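Local coordinates for protein metallo-beta-lactamase (Pseudomonas stutzeri, PDB 4ZEJ) that probably hydrolyses the ring of beta-lactam antibiotics with the help of zinc, giving substituted beta-amino acids and so resistance to these drugs, at residues H78-A83 against P197-I202. Numbering follows the deposited sequence.
Sequences HEDRTA and PGHGKI. With ZN (zinc ion), chain C; ZN (zinc ion), chain D.
Asp80 and His199 meet at a zinc ion, the second metal site of this class B beta-lactamase, in the alpha-beta/beta-alpha metallo-beta-lactamase fold. Asp80 comes from the HxHxD motif, on the short helix 79-82; His199 sits in the loop after strand 194-197. Metal bonds do most of the joining. Asp80 OD2 lies 2.0 Å from the zinc, and His199 NE2 binds the same ion from the other segment; Cys157 adds a third protein ligand. Asp80 OD2 and His199 NE2 are 3.0 Å apart because both grip one metal, not because they share a proton. Asp80 OD2 lies at the edge of the His199 ring, near its plane, and carboxylate and ring planes are only 12° apart. For Asp80, CG sits between the backbone N and the carbonyl carbon (chi1 64°), which turns the carboxylate toward the ion. At the far side of the ring, His199 ND1 is hydrogen-bonded to Ser31 O, fixing the ring's rotation.

His78, the N-cap of the helix, binds the other zinc through ND1 at 2.0 Å, together with His76, His138 and a more distant water. One short segment thus serves both metals.

Arg81 adds second-shell polar contacts. Its chain bends at chi2 and chi3, bringing the guanidinium back to Asp80: Arg81 NH2 makes a salt bridge to Asp80 OD2 at 3.0 Å, and NE adds a weak bond to the same oxygen. Arg81 NH2 meets Asp80 OD2 from above the carboxylate plane, 45° out of it; with two N-H groups on the same metal-binding oxygen, this second-shell arginine helps position it. Arg81 NH1 pairs with Asp47. Across to the loop, Arg81 NH2 gives Gly198 O a weak, bent hydrogen bond, 3.3 Å long.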
loop_
_atom_site.group_PDB
_atom_site.type_symbol
_atom_site.label_atom_id
_atom_site.label_comp_id
_atom_site.label_asym_id
_atom_site.label_seq_id
_atom_site.Cartn_x
_atom_site.Cartn_y
_atom_site.Cartn_z
ATOM N N HIS A 78 -4.009 -1.629 -8.740
ATOM C CA HIS A 78 -5.275 -0.886 -8.795
ATOM C C HIS A 78 -5.090 0.592 -8.488
ATOM O O HIS A 78 -4.110 0.991 -7.848
ATOM C CB HIS A 78 -6.331 -1.495 -7.871
ATOM C CG HIS A 78 -6.813 -2.840 -8.319
ATOM N ND1 HIS A 78 -7.326 -3.782 -7.455
ATOM C CD2 HIS A 78 -6.845 -3.406 -9.547
ATOM C CE1 HIS A 78 -7.685 -4.855 -8.137
ATOM N NE2 HIS A 78 -7.391 -4.656 -9.406
ATOM N N GLU A 79 -6.061 1.387 -8.925
ATOM C CA GLU A 79 -5.966 2.853 -8.882
ATOM C C GLU A 79 -5.805 3.462 -7.492
ATOM O O GLU A 79 -5.153 4.511 -7.350
ATOM C CB GLU A 79 -7.175 3.491 -9.576
ATOM C CG GLU A 79 -7.157 3.309 -11.085
ATOM C CD GLU A 79 -8.352 3.935 -11.791
ATOM O OE1 GLU A 79 -8.952 4.905 -11.257
ATOM O OE2 GLU A 79 -8.684 3.470 -12.905
ATOM N N ASP A 80 -6.364 2.818 -6.465
ATOM C CA ASP A 80 -6.172 3.312 -5.094
ATOM C C ASP A 80 -4.713 3.221 -4.614
ATOM O O ASP A 80 -4.367 3.853 -3.630
ATOM C CB ASP A 80 -7.134 2.661 -4.080
ATOM C CG ASP A 80 -6.935 1.172 -3.925
ATOM O OD1 ASP A 80 -6.788 0.483 -4.935
ATOM O OD2 ASP A 80 -6.964 0.670 -2.796
ATOM N N ARG A 81 -3.867 2.453 -5.308
ATOM C CA ARG A 81 -2.429 2.362 -5.007
ATOM C C ARG A 81 -1.510 3.146 -5.966
ATOM O O ARG A 81 -0.367 3.455 -5.616
ATOM C CB ARG A 81 -1.986 0.899 -5.099
ATOM C CG ARG A 81 -2.808 -0.151 -4.378
ATOM C CD ARG A 81 -2.700 -0.039 -2.870
ATOM N NE ARG A 81 -3.861 0.601 -2.294
ATOM C CZ ARG A 81 -3.936 1.133 -1.076
ATOM N NH1 ARG A 81 -2.893 1.168 -0.235
ATOM N NH2 ARG A 81 -5.089 1.656 -0.700
ATOM N N THR A 82 -1.983 3.371 -7.187
ATOM C CA THR A 82 -1.174 3.816 -8.320
ATOM C C THR A 82 -1.678 5.086 -9.021
ATOM O O THR A 82 -1.013 5.557 -9.936
ATOM C CB THR A 82 -1.111 2.713 -9.402
ATOM O OG1 THR A 82 -2.440 2.410 -9.848
ATOM C CG2 THR A 82 -0.415 1.477 -8.883
ATOM N N ALA A 83 -2.808 5.657 -8.597
ATOM C CA ALA A 83 -3.402 6.826 -9.286
ATOM C C ALA A 83 -2.404 7.963 -9.542
ATOM O O ALA A 83 -2.457 8.617 -10.583
ATOM C CB ALA A 83 -4.607 7.368 -8.512
ATOM N N PRO A 197 -3.784 -1.742 7.171
ATOM C CA PRO A 197 -4.534 -2.219 6.003
ATOM C C PRO A 197 -4.622 -1.138 4.922
ATOM O O PRO A 197 -4.432 0.042 5.200
ATOM C CB PRO A 197 -5.925 -2.504 6.587
ATOM C CG PRO A 197 -6.083 -1.462 7.636
ATOM C CD PRO A 197 -4.701 -1.256 8.223
ATOM N N GLY A 198 -4.931 -1.556 3.694
ATOM C CA GLY A 198 -5.163 -0.642 2.592
ATOM C C GLY A 198 -6.373 0.250 2.828
ATOM O O GLY A 198 -6.417 1.366 2.343
ATOM N N HIS A 199 -7.356 -0.257 3.568
ATOM C CA HIS A 199 -8.590 0.470 3.859
ATOM C C HIS A 199 -9.000 0.229 5.296
ATOM O O HIS A 199 -8.981 -0.902 5.754
ATOM C CB HIS A 199 -9.708 -0.026 2.946
ATOM C CG HIS A 199 -9.375 0.052 1.497
ATOM N ND1 HIS A 199 -9.485 1.217 0.773
ATOM C CD2 HIS A 199 -8.893 -0.880 0.642
ATOM C CE1 HIS A 199 -9.106 1.000 -0.471
ATOM N NE2 HIS A 199 -8.751 -0.271 -0.578
ATOM N N GLY A 200 -9.349 1.293 6.016
ATOM C CA GLY A 200 -9.821 1.167 7.383
ATOM C C GLY A 200 -8.782 1.374 8.476
ATOM O O GLY A 200 -7.686 1.886 8.252
ATOM N N LYS A 201 -9.158 0.961 9.678
ATOM C CA LYS A 201 -8.443 1.299 10.893
ATOM C C LYS A 201 -7.161 0.469 11.074
ATOM O O LYS A 201 -7.158 -0.739 10.816
ATOM C CB LYS A 201 -9.377 1.062 12.082
ATOM C CG LYS A 201 -8.867 1.611 13.390
ATOM C CD LYS A 201 -9.903 1.429 14.482
ATOM C CE LYS A 201 -9.318 1.737 15.839
ATOM N NZ LYS A 201 -10.376 2.089 16.833
ATOM N N ILE A 202 -6.086 1.100 11.534
ATOM C CA ILE A 202 -4.846 0.341 11.798
ATOM C C ILE A 202 -4.994 -0.497 13.070
ATOM O O ILE A 202 -5.864 -0.243 13.904
ATOM C CB ILE A 202 -3.582 1.236 11.870
ATOM C CG1 ILE A 202 -3.509 2.049 13.155
ATOM C CG2 ILE A 202 -3.493 2.108 10.624
ATOM C CD1 ILE A 202 -2.210 2.829 13.289
HETATM ZN ZN ZN C . -7.437 -1.156 -2.035
HETATM ZN ZN ZN D . -7.174 -3.668 -5.416
HETATM O O HOH W 1 -9.676 -3.462 -5.652
#